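Local structure of putative agmatinase (Clostridium difficile, 3LHL) at residues 13-18 and 98-103; 64-67 and 71-74; 79-84 and 89-94; 244-249 and 264-269. The protein probably hydrolyses agmatine to putrescine and urea, as an arginase-family enzyme that carries manganese ions in its active site. All coordinates share one frame; numbering follows the deposited sequence.

Interaction 1 of 4, residues 13-18 and 98-103. With MN (manganese (II) ion), chain B.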
loop_
_atom_site.group_PDB
_atom_site.type_symbol
_atom_site.label_atom_id
_atom_site.label_comp_id
_atom_site.label_asym_id
_atom_site.label_seq_id
_atom_site.Cartn_x
_atom_site.Cartn_y
_atom_site.Cartn_z
ATOM N N PHE A 13 -6.940 -8.792 4.107
ATOM C CA PHE A 13 -8.355 -8.468 3.990
ATOM C C PHE A 13 -8.548 -7.364 2.967
ATOM O O PHE A 13 -7.647 -6.554 2.725
ATOM C CB PHE A 13 -8.946 -8.083 5.363
ATOM C CG PHE A 13 -8.410 -6.799 5.934
ATOM C CD1 PHE A 13 -9.119 -5.609 5.788
ATOM C CD2 PHE A 13 -7.205 -6.782 6.631
ATOM C CE1 PHE A 13 -8.638 -4.415 6.329
ATOM C CE2 PHE A 13 -6.710 -5.596 7.176
ATOM C CZ PHE A 13 -7.430 -4.409 7.024
ATOM N N GLY A 14 -9.719 -7.355 2.345
ATOM C CA GLY A 14 -10.005 -6.354 1.340
ATOM C C GLY A 14 -10.897 -5.254 1.862
ATOM O O GLY A 14 -11.674 -5.460 2.796
ATOM N N VAL A 15 -10.762 -4.079 1.258
ATOM C CA VAL A 15 -11.555 -2.908 1.616
ATOM C C VAL A 15 -11.982 -2.252 0.311
ATOM O O VAL A 15 -11.254 -1.420 -0.241
ATOM C CB VAL A 15 -10.735 -1.882 2.435
ATOM C CG1 VAL A 15 -11.592 -0.658 2.732
ATOM C CG2 VAL A 15 -10.247 -2.513 3.733
ATOM N N GLY A 16 -13.150 -2.654 -0.183
ATOM C CA GLY A 16 -13.665 -2.105 -1.425
ATOM C C GLY A 16 -14.339 -0.767 -1.194
ATOM O O GLY A 16 -15.571 -0.662 -1.193
ATOM N N PHE A 17 -13.520 0.260 -1.006
ATOM C CA PHE A 17 -14.013 1.605 -0.758
ATOM C C PHE A 17 -13.337 2.642 -1.650
ATOM O O PHE A 17 -12.116 2.639 -1.793
ATOM C CB PHE A 17 -13.767 1.977 0.711
ATOM C CG PHE A 17 -14.033 3.423 1.028
ATOM C CD1 PHE A 17 -15.336 3.884 1.191
ATOM C CD2 PHE A 17 -12.983 4.326 1.159
ATOM C CE1 PHE A 17 -15.593 5.218 1.480
ATOM C CE2 PHE A 17 -13.226 5.670 1.450
ATOM C CZ PHE A 17 -14.535 6.117 1.611
ATOM N N ASP A 18 -14.136 3.520 -2.254
ATOM C CA ASP A 18 -13.601 4.603 -3.081
ATOM C C ASP A 18 -14.464 5.847 -2.895
ATOM O O ASP A 18 -14.582 6.685 -3.785
ATOM C CB ASP A 18 -13.530 4.219 -4.569
ATOM C CG ASP A 18 -14.843 3.701 -5.120
ATOM O OD1 ASP A 18 -15.916 4.231 -4.761
ATOM O OD2 ASP A 18 -14.795 2.767 -5.943
ATOM N N HIS A 98 -6.581 5.200 -1.784
ATOM C CA HIS A 98 -5.495 5.318 -0.823
ATOM C C HIS A 98 -5.893 5.810 0.570
ATOM O O HIS A 98 -5.145 5.640 1.525
ATOM C CB HIS A 98 -4.399 6.211 -1.406
ATOM C CG HIS A 98 -3.016 5.803 -1.005
ATOM N ND1 HIS A 98 -1.888 6.259 -1.651
ATOM C CD2 HIS A 98 -2.581 4.980 -0.022
ATOM C CE1 HIS A 98 -0.817 5.732 -1.086
ATOM N NE2 HIS A 98 -1.210 4.954 -0.096
ATOM N N LEU A 99 -7.072 6.400 0.704
ATOM C CA LEU A 99 -7.476 6.892 2.017
ATOM C C LEU A 99 -7.596 5.775 3.062
ATOM O O LEU A 99 -7.377 6.020 4.247
ATOM C CB LEU A 99 -8.794 7.668 1.921
ATOM C CG LEU A 99 -9.271 8.357 3.207
ATOM C CD1 LEU A 99 -8.201 9.304 3.745
ATOM C CD2 LEU A 99 -10.552 9.115 2.915
ATOM N N VAL A 100 -7.921 4.555 2.628
ATOM C CA VAL A 100 -8.064 3.434 3.562
ATOM C C VAL A 100 -6.803 3.221 4.398
ATOM O O VAL A 100 -6.851 2.620 5.470
ATOM C CB VAL A 100 -8.391 2.091 2.837
ATOM C CG1 VAL A 100 -9.653 2.239 1.997
ATOM C CG2 VAL A 100 -7.216 1.646 1.989
ATOM N N THR A 101 -5.678 3.714 3.893
ATOM C CA THR A 101 -4.404 3.593 4.581
ATOM C C THR A 101 -4.338 4.410 5.882
ATOM O O THR A 101 -3.654 4.016 6.829
ATOM C CB THR A 101 -3.253 4.038 3.648
ATOM O OG1 THR A 101 -3.138 3.107 2.564
ATOM C CG2 THR A 101 -1.930 4.106 4.402
ATOM N N LEU A 102 -5.052 5.532 5.937
ATOM C CA LEU A 102 -5.011 6.383 7.127
ATOM C C LEU A 102 -5.450 5.664 8.403
ATOM O O LEU A 102 -4.682 5.584 9.361
ATOM C CB LEU A 102 -5.841 7.655 6.904
ATOM C CG LEU A 102 -5.965 8.662 8.055
ATOM C CD1 LEU A 102 -4.587 8.993 8.648
ATOM C CD2 LEU A 102 -6.639 9.924 7.529
ATOM N N PRO A 103 -6.686 5.133 8.437
ATOM C CA PRO A 103 -7.131 4.434 9.648
ATOM C C PRO A 103 -6.302 3.190 9.948
ATOM O O PRO A 103 -6.052 2.868 11.108
ATOM C CB PRO A 103 -8.594 4.105 9.345
ATOM C CG PRO A 103 -8.635 4.019 7.851
ATOM C CD PRO A 103 -7.767 5.187 7.438
HETATM MN MN MN B . -1.771 7.417 -3.544
#
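V15 and V100 mark the closest approach of the two backbones, with their CA atoms 7.5 Å apart. Residues 13-15 belong to strand 10-15, while 98-100 form a 3-10 turn that leads into helix 101-111; its bonds include T101 N to H98 O. Beyond V15 the chain bends in an inverse gamma turn centred on G16, with a weak bond from F17 N to V15 O (2.9 Å). After this bend F17 faces residues 98-100, as V15 does. V100 supplies a single methyl to both: its CG1 lies 3.6 Å from V15 CG1 and 4.0 Å from F17 CD2. V15 CG1 stands anti to the backbone N (chi1 178°), on the side where V100 comes past in the opposite direction. V100 CG1 meets the F17 ring obliquely. The place is the C-terminal edge of the parallel sheet of the arginase fold, where the loops after the strands build the metal centre. A compact, branched valine suits this spot, which I77 of helix 70-86 and M93 of strand 90-95 also pack against. H98 points away from the strand, and its ND1 binds manganese at 2.2 Å together with D121, D125 and D202. Its NE2 is hydrogen-bonded to T200 OG1, which helps to fix the rotation of the imidazole, while its backbone N is held by E248 OE2.

Interaction 2 of 4, residues 64-67 and 71-74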
loop_
_atom_site.group_PDB
_atom_site.type_symbol
_atom_site.label_atom_id
_atom_site.label_comp_id
_atom_site.label_asym_id
_atom_site.label_seq_id
_atom_site.Cartn_x
_atom_site.Cartn_y
_atom_site.Cartn_z
ATOM N N GLU A 64 -16.774 -5.795 5.792
ATOM C CA GLU A 64 -18.109 -5.275 5.539
ATOM C C GLU A 64 -18.075 -3.815 5.957
ATOM O O GLU A 64 -17.742 -3.504 7.093
ATOM C CB GLU A 64 -19.150 -6.033 6.366
ATOM C CG GLU A 64 -20.583 -5.705 5.984
ATOM C CD GLU A 64 -21.605 -6.360 6.899
ATOM O OE1 GLU A 64 -21.571 -7.603 7.052
ATOM O OE2 GLU A 64 -22.448 -5.628 7.461
ATOM N N ILE A 65 -18.403 -2.917 5.040
ATOM C CA ILE A 65 -18.381 -1.500 5.365
ATOM C C ILE A 65 -19.699 -0.801 5.072
ATOM O O ILE A 65 -20.434 -1.190 4.166
ATOM C CB ILE A 65 -17.256 -0.774 4.599
ATOM C CG1 ILE A 65 -17.459 -0.947 3.093
ATOM C CG2 ILE A 65 -15.893 -1.326 5.031
ATOM C CD1 ILE A 65 -16.421 -0.229 2.248
ATOM N N SER A 66 -19.993 0.229 5.859
ATOM C CA SER A 66 -21.214 0.994 5.678
ATOM C C SER A 66 -21.102 1.807 4.395
ATOM O O SER A 66 -20.008 1.971 3.845
ATOM C CB SER A 66 -21.437 1.930 6.866
ATOM O OG SER A 66 -21.694 1.198 8.050
ATOM N N VAL A 67 -22.236 2.312 3.923
ATOM C CA VAL A 67 -22.266 3.107 2.708
ATOM C C VAL A 67 -22.784 4.513 2.997
ATOM O O VAL A 67 -23.604 4.707 3.895
ATOM C CB VAL A 67 -23.174 2.451 1.641
ATOM C CG1 VAL A 67 -22.724 1.022 1.382
ATOM C CG2 VAL A 67 -24.620 2.471 2.102
ATOM N N GLU A 71 -16.449 9.001 6.907
ATOM C CA GLU A 71 -16.133 8.998 8.331
ATOM C C GLU A 71 -16.432 7.632 8.953
ATOM O O GLU A 71 -15.621 7.087 9.695
ATOM C CB GLU A 71 -16.954 10.094 9.025
ATOM C CG GLU A 71 -16.847 10.154 10.545
ATOM C CD GLU A 71 -17.799 11.188 11.150
ATOM O OE1 GLU A 71 -19.026 11.085 10.914
ATOM O OE2 GLU A 71 -17.322 12.104 11.859
ATOM N N GLN A 72 -17.596 7.078 8.635
ATOM C CA GLN A 72 -18.002 5.782 9.166
ATOM C C GLN A 72 -17.132 4.634 8.659
ATOM O O GLN A 72 -16.803 3.715 9.413
ATOM C CB GLN A 72 -19.465 5.511 8.810
ATOM C CG GLN A 72 -20.043 4.259 9.454
ATOM C CD GLN A 72 -19.857 4.250 10.961
ATOM O OE1 GLN A 72 -20.098 5.257 11.637
ATOM N NE2 GLN A 72 -19.427 3.111 11.499
ATOM N N VAL A 73 -16.773 4.686 7.378
ATOM C CA VAL A 73 -15.940 3.655 6.766
ATOM C C VAL A 73 -14.550 3.625 7.393
ATOM O O VAL A 73 -14.011 2.555 7.672
ATOM C CB VAL A 73 -15.783 3.881 5.239
ATOM C CG1 VAL A 73 -14.826 2.846 4.652
ATOM C CG2 VAL A 73 -17.146 3.790 4.553
ATOM N N LEU A 74 -13.973 4.801 7.619
ATOM C CA LEU A 74 -12.645 4.871 8.211
ATOM C C LEU A 74 -12.611 4.225 9.594
ATOM O O LEU A 74 -11.674 3.496 9.916
ATOM C CB LEU A 74 -12.177 6.322 8.297
ATOM C CG LEU A 74 -12.070 7.048 6.953
ATOM C CD1 LEU A 74 -11.399 8.396 7.156
ATOM C CD2 LEU A 74 -11.271 6.200 5.959
#
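S66 OG, which rests 3.8 Å from Q72 CG, is hydrogen-bonded to OE2 of E76, one turn further along helix 70-86. The serine hydroxyl ties the loop to the helix, and a small polar residue suits a site at the margin of the contact, where it can touch an aliphatic CH2 and still reach a carboxylate. S66 CB lies at the same 3.8 Å from Q72 CG, so the two side chains meet through CG of the glutamine rather than through its amide. With Q72 CG anti to the backbone N (chi1 -173°), that CH2 is set beside S66, and the chain bends only beyond it. No hydrogen bond crosses between residues 64-67 and 71-74; the rest of the contact is van der Waals packing around V73. Residues 64-67 are the connection between strand 57-62 and helix 70-86, the first half of a beta-alpha-beta crossover that continues into strand 90-95. The loop passes close to the first turns of the helix, with the CA atoms of I65 and V73 5.9 Å apart. V73 uses its two methyls for different partners: CG2 sits 3.5 Å from the carbonyl oxygen S66 O, while CG1 is 4.2 Å from I65 CD1. Beta-branching puts both methyls near the main chain, which fits such a close pass, and the longer I65 carries CD1 past V73 CG1 toward F17. The side chain of F17, from the loop after strand 10-15, packs on both, its ring on V73 and its CB on I65. S69 OG makes a weak hydrogen bond to Q72 N.

Interaction 3 of 4, residues 79-84 and 89-94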
loop_
_atom_site.group_PDB
_atom_site.type_symbol
_atom_site.label_atom_id
_atom_site.label_comp_id
_atom_site.label_asym_id
_atom_site.label_seq_id
_atom_site.Cartn_x
_atom_site.Cartn_y
_atom_site.Cartn_z
ATOM N N GLN A 79 -11.116 -0.314 13.151
ATOM C CA GLN A 79 -11.500 -1.414 14.025
ATOM C C GLN A 79 -10.902 -2.750 13.604
ATOM O O GLN A 79 -10.295 -3.440 14.421
ATOM C CB GLN A 79 -13.021 -1.543 14.082
ATOM C CG GLN A 79 -13.709 -0.439 14.851
ATOM C CD GLN A 79 -13.198 -0.329 16.272
ATOM O OE1 GLN A 79 -12.411 0.561 16.595
ATOM N NE2 GLN A 79 -13.631 -1.249 17.128
ATOM N N GLU A 80 -11.079 -3.112 12.336
ATOM C CA GLU A 80 -10.564 -4.381 11.827
ATOM C C GLU A 80 -9.052 -4.460 11.999
ATOM O O GLU A 80 -8.528 -5.461 12.481
ATOM C CB GLU A 80 -10.931 -4.554 10.348
ATOM C CG GLU A 80 -10.514 -5.896 9.743
ATOM C CD GLU A 80 -11.101 -7.092 10.488
ATOM O OE1 GLU A 80 -12.340 -7.156 10.633
ATOM O OE2 GLU A 80 -10.323 -7.973 10.927
ATOM N N THR A 81 -8.358 -3.395 11.611
ATOM C CA THR A 81 -6.902 -3.349 11.713
ATOM C C THR A 81 -6.463 -3.486 13.166
ATOM O O THR A 81 -5.581 -4.282 13.473
ATOM C CB THR A 81 -6.339 -2.019 11.147
ATOM O OG1 THR A 81 -6.886 -1.778 9.848
ATOM C CG2 THR A 81 -4.823 -2.080 11.029
ATOM N N TYR A 82 -7.090 -2.715 14.054
ATOM C CA TYR A 82 -6.744 -2.738 15.473
ATOM C C TYR A 82 -6.790 -4.143 16.071
ATOM O O TYR A 82 -5.864 -4.561 16.768
ATOM C CB TYR A 82 -7.669 -1.822 16.286
ATOM C CG TYR A 82 -7.426 -1.960 17.771
ATOM C CD1 TYR A 82 -6.216 -1.552 18.338
ATOM C CD2 TYR A 82 -8.354 -2.598 18.593
ATOM C CE1 TYR A 82 -5.932 -1.787 19.679
ATOM C CE2 TYR A 82 -8.079 -2.840 19.940
ATOM C CZ TYR A 82 -6.866 -2.435 20.474
ATOM O OH TYR A 82 -6.569 -2.698 21.792
ATOM N N LYS A 83 -7.866 -4.870 15.809
ATOM C CA LYS A 83 -7.973 -6.215 16.339
ATOM C C LYS A 83 -6.812 -7.086 15.855
ATOM O O LYS A 83 -6.259 -7.879 16.625
ATOM C CB LYS A 83 -9.317 -6.823 15.944
ATOM C CG LYS A 83 -10.495 -6.081 16.548
ATOM C CD LYS A 83 -11.808 -6.486 15.905
ATOM C CE LYS A 83 -12.940 -5.594 16.391
ATOM N NZ LYS A 83 -14.211 -5.844 15.648
ATOM N N ILE A 84 -6.428 -6.932 14.590
ATOM C CA ILE A 84 -5.322 -7.717 14.047
ATOM C C ILE A 84 -4.022 -7.332 14.753
ATOM O O ILE A 84 -3.254 -8.195 15.180
ATOM C CB ILE A 84 -5.169 -7.493 12.524
ATOM C CG1 ILE A 84 -6.428 -7.994 11.801
ATOM C CG2 ILE A 84 -3.924 -8.222 12.008
ATOM C CD1 ILE A 84 -6.491 -7.627 10.340
ATOM N N LYS A 89 -0.511 -9.632 15.124
ATOM C CA LYS A 89 -0.444 -10.149 13.770
ATOM C C LYS A 89 -0.275 -8.972 12.824
ATOM O O LYS A 89 -0.523 -7.824 13.197
ATOM C CB LYS A 89 -1.720 -10.924 13.431
ATOM C CG LYS A 89 -1.967 -12.122 14.325
ATOM C CD LYS A 89 -3.318 -12.754 14.038
ATOM C CE LYS A 89 -3.565 -13.938 14.955
ATOM N NZ LYS A 89 -2.474 -14.949 14.846
ATOM N N VAL A 90 0.146 -9.264 11.601
ATOM C CA VAL A 90 0.363 -8.233 10.609
ATOM C C VAL A 90 -0.850 -8.046 9.713
ATOM O O VAL A 90 -1.331 -8.994 9.093
ATOM C CB VAL A 90 1.587 -8.571 9.723
ATOM C CG1 VAL A 90 1.774 -7.505 8.646
ATOM C CG2 VAL A 90 2.828 -8.676 10.586
ATOM N N PRO A 91 -1.384 -6.818 9.662
ATOM C CA PRO A 91 -2.544 -6.561 8.812
ATOM C C PRO A 91 -2.060 -6.249 7.398
ATOM O O PRO A 91 -1.159 -5.432 7.211
ATOM C CB PRO A 91 -3.203 -5.352 9.477
ATOM C CG PRO A 91 -2.024 -4.589 10.010
ATOM C CD PRO A 91 -1.143 -5.692 10.584
ATOM N N PHE A 92 -2.637 -6.928 6.414
ATOM C CA PHE A 92 -2.291 -6.699 5.022
ATOM C C PHE A 92 -3.602 -6.350 4.325
ATOM O O PHE A 92 -4.421 -7.218 4.035
ATOM C CB PHE A 92 -1.666 -7.953 4.412
ATOM C CG PHE A 92 -1.012 -7.722 3.080
ATOM C CD1 PHE A 92 -0.151 -8.673 2.547
ATOM C CD2 PHE A 92 -1.261 -6.565 2.350
ATOM C CE1 PHE A 92 0.453 -8.478 1.305
ATOM C CE2 PHE A 92 -0.660 -6.359 1.103
ATOM C CZ PHE A 92 0.197 -7.320 0.583
HETATM N N MSE A 93 -3.789 -5.060 4.073
HETATM C CA MSE A 93 -4.997 -4.552 3.450
HETATM C C MSE A 93 -4.882 -4.382 1.932
HETATM O O MSE A 93 -3.883 -3.870 1.415
HETATM C CB MSE A 93 -5.359 -3.218 4.116
HETATM C CG MSE A 93 -6.652 -2.571 3.655
HETATM SE SE MSE A 93 -7.105 -1.023 4.769
HETATM C CE MSE A 93 -5.516 0.046 4.440
ATOM N N ILE A 94 -5.912 -4.850 1.231
ATOM C CA ILE A 94 -6.002 -4.749 -0.222
ATOM C C ILE A 94 -7.174 -3.808 -0.406
ATOM O O ILE A 94 -8.325 -4.238 -0.469
ATOM C CB ILE A 94 -6.389 -6.078 -0.881
ATOM C CG1 ILE A 94 -5.413 -7.183 -0.475
ATOM C CG2 ILE A 94 -6.431 -5.901 -2.389
ATOM C CD1 ILE A 94 -3.971 -6.889 -0.798
#
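In I84 a chi1 of -63° puts CG2 anti to the backbone N and turns that methyl to the strand, and T81, one turn earlier in helix 70-86, presents its CG2 from the same rotamer well. Both methyls meet P91. T81 CG2 lies 3.9 Å from P91 CG, the two side chains crossing at about a right angle. I84 CG2 meets the ring at P91 CB, 3.9 Å away, and also rests 3.7 Å from P91 N. Helix 79-84 and strand 90-94 run nearly antiparallel, at 149° with axes 7.9 Å apart at closest approach, as expected where a helix covers the sheet and hands the chain on to its next strand in a beta-alpha-beta crossover. The short return is clasped by one backbone hydrogen bond, K89 N to I84 O at 3.1 Å, and K89 CB packs 3.8 Å from I84 CG2. The rest of the lysine leads away: NZ is hydrogen-bonded to S8 O, and a cation-pi contact joins it to Y5. T81 OG1 is bonded back to I77 O of its own helix, a common way for a threonine to bury its hydroxyl while offering a methyl. P91 has no N-H to give, yet its carbonyl still pairs with C244 of strand 240-247. Helix and strand therefore adhere through methyls and a rigid ring, with the single polar bond confined to the point where the chain turns back.

Interaction 4 of 4, residues 244-249 and 264-269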
loop_
_atom_site.group_PDB
_atom_site.type_symbol
_atom_site.label_atom_id
_atom_site.label_comp_id
_atom_site.label_asym_id
_atom_site.label_seq_id
_atom_site.Cartn_x
_atom_site.Cartn_y
_atom_site.Cartn_z
ATOM N N CYS A 244 0.871 -3.502 6.218
ATOM C CA CYS A 244 1.067 -3.329 4.786
ATOM C C CYS A 244 -0.240 -3.212 4.008
ATOM O O CYS A 244 -1.298 -3.650 4.469
ATOM C CB CYS A 244 1.883 -4.513 4.244
ATOM S SG CYS A 244 2.245 -4.468 2.468
ATOM N N ASP A 245 -0.158 -2.606 2.825
ATOM C CA ASP A 245 -1.318 -2.475 1.957
ATOM C C ASP A 245 -0.934 -2.105 0.523
ATOM O O ASP A 245 0.141 -1.554 0.274
ATOM C CB ASP A 245 -2.310 -1.436 2.514
ATOM C CG ASP A 245 -1.797 0.003 2.416
ATOM O OD1 ASP A 245 -1.329 0.409 1.325
ATOM O OD2 ASP A 245 -1.880 0.735 3.429
ATOM N N ILE A 246 -1.804 -2.457 -0.418
ATOM C CA ILE A 246 -1.616 -2.112 -1.823
ATOM C C ILE A 246 -2.952 -1.462 -2.172
ATOM O O ILE A 246 -4.007 -1.947 -1.763
ATOM C CB ILE A 246 -1.366 -3.351 -2.727
ATOM C CG1 ILE A 246 -2.530 -4.340 -2.617
ATOM C CG2 ILE A 246 -0.046 -4.016 -2.345
ATOM C CD1 ILE A 246 -2.372 -5.571 -3.509
ATOM N N VAL A 247 -2.921 -0.366 -2.916
ATOM C CA VAL A 247 -4.161 0.326 -3.219
ATOM C C VAL A 247 -4.232 0.922 -4.613
ATOM O O VAL A 247 -3.258 0.923 -5.353
ATOM C CB VAL A 247 -4.385 1.482 -2.198
ATOM C CG1 VAL A 247 -4.470 0.928 -0.775
ATOM C CG2 VAL A 247 -3.235 2.479 -2.293
ATOM N N GLU A 248 -5.419 1.426 -4.942
ATOM C CA GLU A 248 -5.707 2.097 -6.202
ATOM C C GLU A 248 -5.863 1.236 -7.459
ATOM O O GLU A 248 -5.864 1.761 -8.579
ATOM C CB GLU A 248 -4.685 3.223 -6.434
ATOM C CG GLU A 248 -4.776 4.353 -5.400
ATOM C CD GLU A 248 -6.152 5.041 -5.367
ATOM O OE1 GLU A 248 -7.124 4.475 -5.910
ATOM O OE2 GLU A 248 -6.268 6.148 -4.781
ATOM N N LEU A 249 -5.981 -0.076 -7.286
ATOM C CA LEU A 249 -6.224 -0.937 -8.436
ATOM C C LEU A 249 -7.689 -0.687 -8.778
ATOM O O LEU A 249 -8.568 -0.890 -7.941
ATOM C CB LEU A 249 -6.056 -2.421 -8.100
ATOM C CG LEU A 249 -6.754 -3.332 -9.133
ATOM C CD1 LEU A 249 -5.960 -3.348 -10.447
ATOM C CD2 LEU A 249 -6.891 -4.743 -8.587
ATOM N N CYS A 264 -2.296 -9.124 -8.362
ATOM C CA CYS A 264 -2.292 -10.449 -7.767
ATOM C C CYS A 264 -0.873 -10.920 -7.515
ATOM O O CYS A 264 -0.574 -11.458 -6.451
ATOM C CB CYS A 264 -3.019 -11.439 -8.670
ATOM S SG CYS A 264 -4.819 -11.240 -8.679
ATOM N N LYS A 265 0.005 -10.705 -8.490
ATOM C CA LYS A 265 1.390 -11.125 -8.348
ATOM C C LYS A 265 2.084 -10.305 -7.264
ATOM O O LYS A 265 2.860 -10.838 -6.468
ATOM C CB LYS A 265 2.130 -10.982 -9.680
ATOM C CG LYS A 265 3.525 -11.599 -9.690
ATOM C CD LYS A 265 4.137 -11.536 -11.085
ATOM C CE LYS A 265 5.420 -12.343 -11.168
ATOM N NZ LYS A 265 5.881 -12.476 -12.581
ATOM N N ILE A 266 1.804 -9.006 -7.227
ATOM C CA ILE A 266 2.410 -8.155 -6.215
ATOM C C ILE A 266 1.934 -8.615 -4.838
ATOM O O ILE A 266 2.707 -8.681 -3.886
ATOM C CB ILE A 266 2.055 -6.668 -6.457
ATOM C CG1 ILE A 266 2.809 -6.167 -7.694
ATOM C CG2 ILE A 266 2.413 -5.825 -5.236
ATOM C CD1 ILE A 266 2.542 -4.716 -8.048
ATOM N N LEU A 267 0.655 -8.952 -4.745
ATOM C CA LEU A 267 0.098 -9.426 -3.486
ATOM C C LEU A 267 0.865 -10.671 -3.033
ATOM O O LEU A 267 1.266 -10.782 -1.867
ATOM C CB LEU A 267 -1.388 -9.755 -3.659
ATOM C CG LEU A 267 -2.063 -10.493 -2.501
ATOM C CD1 LEU A 267 -1.976 -9.671 -1.225
ATOM C CD2 LEU A 267 -3.512 -10.775 -2.862
ATOM N N ARG A 268 1.078 -11.602 -3.957
ATOM C CA ARG A 268 1.792 -12.832 -3.624
ATOM C C ARG A 268 3.207 -12.590 -3.114
ATOM O O ARG A 268 3.569 -13.065 -2.035
ATOM C CB ARG A 268 1.866 -13.767 -4.829
ATOM C CG ARG A 268 2.510 -15.108 -4.492
ATOM C CD ARG A 268 2.747 -15.937 -5.732
ATOM N NE ARG A 268 3.792 -15.356 -6.568
ATOM C CZ ARG A 268 4.028 -15.707 -7.826
ATOM N NH1 ARG A 268 3.288 -16.640 -8.409
ATOM N NH2 ARG A 268 5.011 -15.129 -8.500
ATOM N N GLU A 269 4.004 -11.852 -3.883
ATOM C CA GLU A 269 5.387 -11.587 -3.494
ATOM C C GLU A 269 5.475 -10.917 -2.123
ATOM O O GLU A 269 6.346 -11.254 -1.317
ATOM C CB GLU A 269 6.087 -10.718 -4.549
ATOM C CG GLU A 269 5.898 -11.196 -5.988
ATOM C CD GLU A 269 6.413 -12.611 -6.234
ATOM O OE1 GLU A 269 7.494 -12.764 -6.847
ATOM O OE2 GLU A 269 5.737 -13.573 -5.812
#
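The last strand in the sequence, 240-247, inside the parallel sheet, and the C-terminal helix 258-278 form the closing beta-alpha unit of the arginase fold, joined by I246 with I266 and L267. I246 points at the helix, and each end takes one partner: CG2 lies 4.2 Å from I266 CG2, and CD1, extended at chi2 178°, lies 4.3 Å from L267 CB. The contact is wholly apolar, and isoleucine suits it by spreading two branches over neighbouring helix residues; F92 and I94 of strand 90-95 also pack against L267. Further along the helix, R268 NE bonds E269 OE2 at 2.7 Å in a salt bridge. The carboxylate oxygen lies in the guanidinium plane, whereas NE approaches from above the carboxylate plane. E42 O also holds the arginine and S45 OG the glutamate. On the far side of the strand D245 bonds T101, Y198 and T200. Next comes E248, which binds a manganese ion in a structure of this protein though none is bound to it in this chain. A strand with an apolar face on a helix and its C-terminal end at the metal centre is typical of the arginase fold.

The contacts lie on or beside one parallel sheet; interaction 2 joins a loop at its edge to helix 70-86. Along the chain, interactions 2 and 3 lie in series inside the loop closed by interaction 1, and interaction 4 follows. Interactions 2 and 3 share helix 70-86, their centres 15 Å apart. Interactions 1 and 2, 10 Å apart, touch through F17. Strands 10-15, 90-95 and 240-247 stand side by side and bring interactions 1, 3 and 4 together. Interactions 1 and 4, 13 Å apart, also meet where V100 CG2 packs on V247 CG1, so both reach the C-terminal edge of the sheet, near the manganese centre.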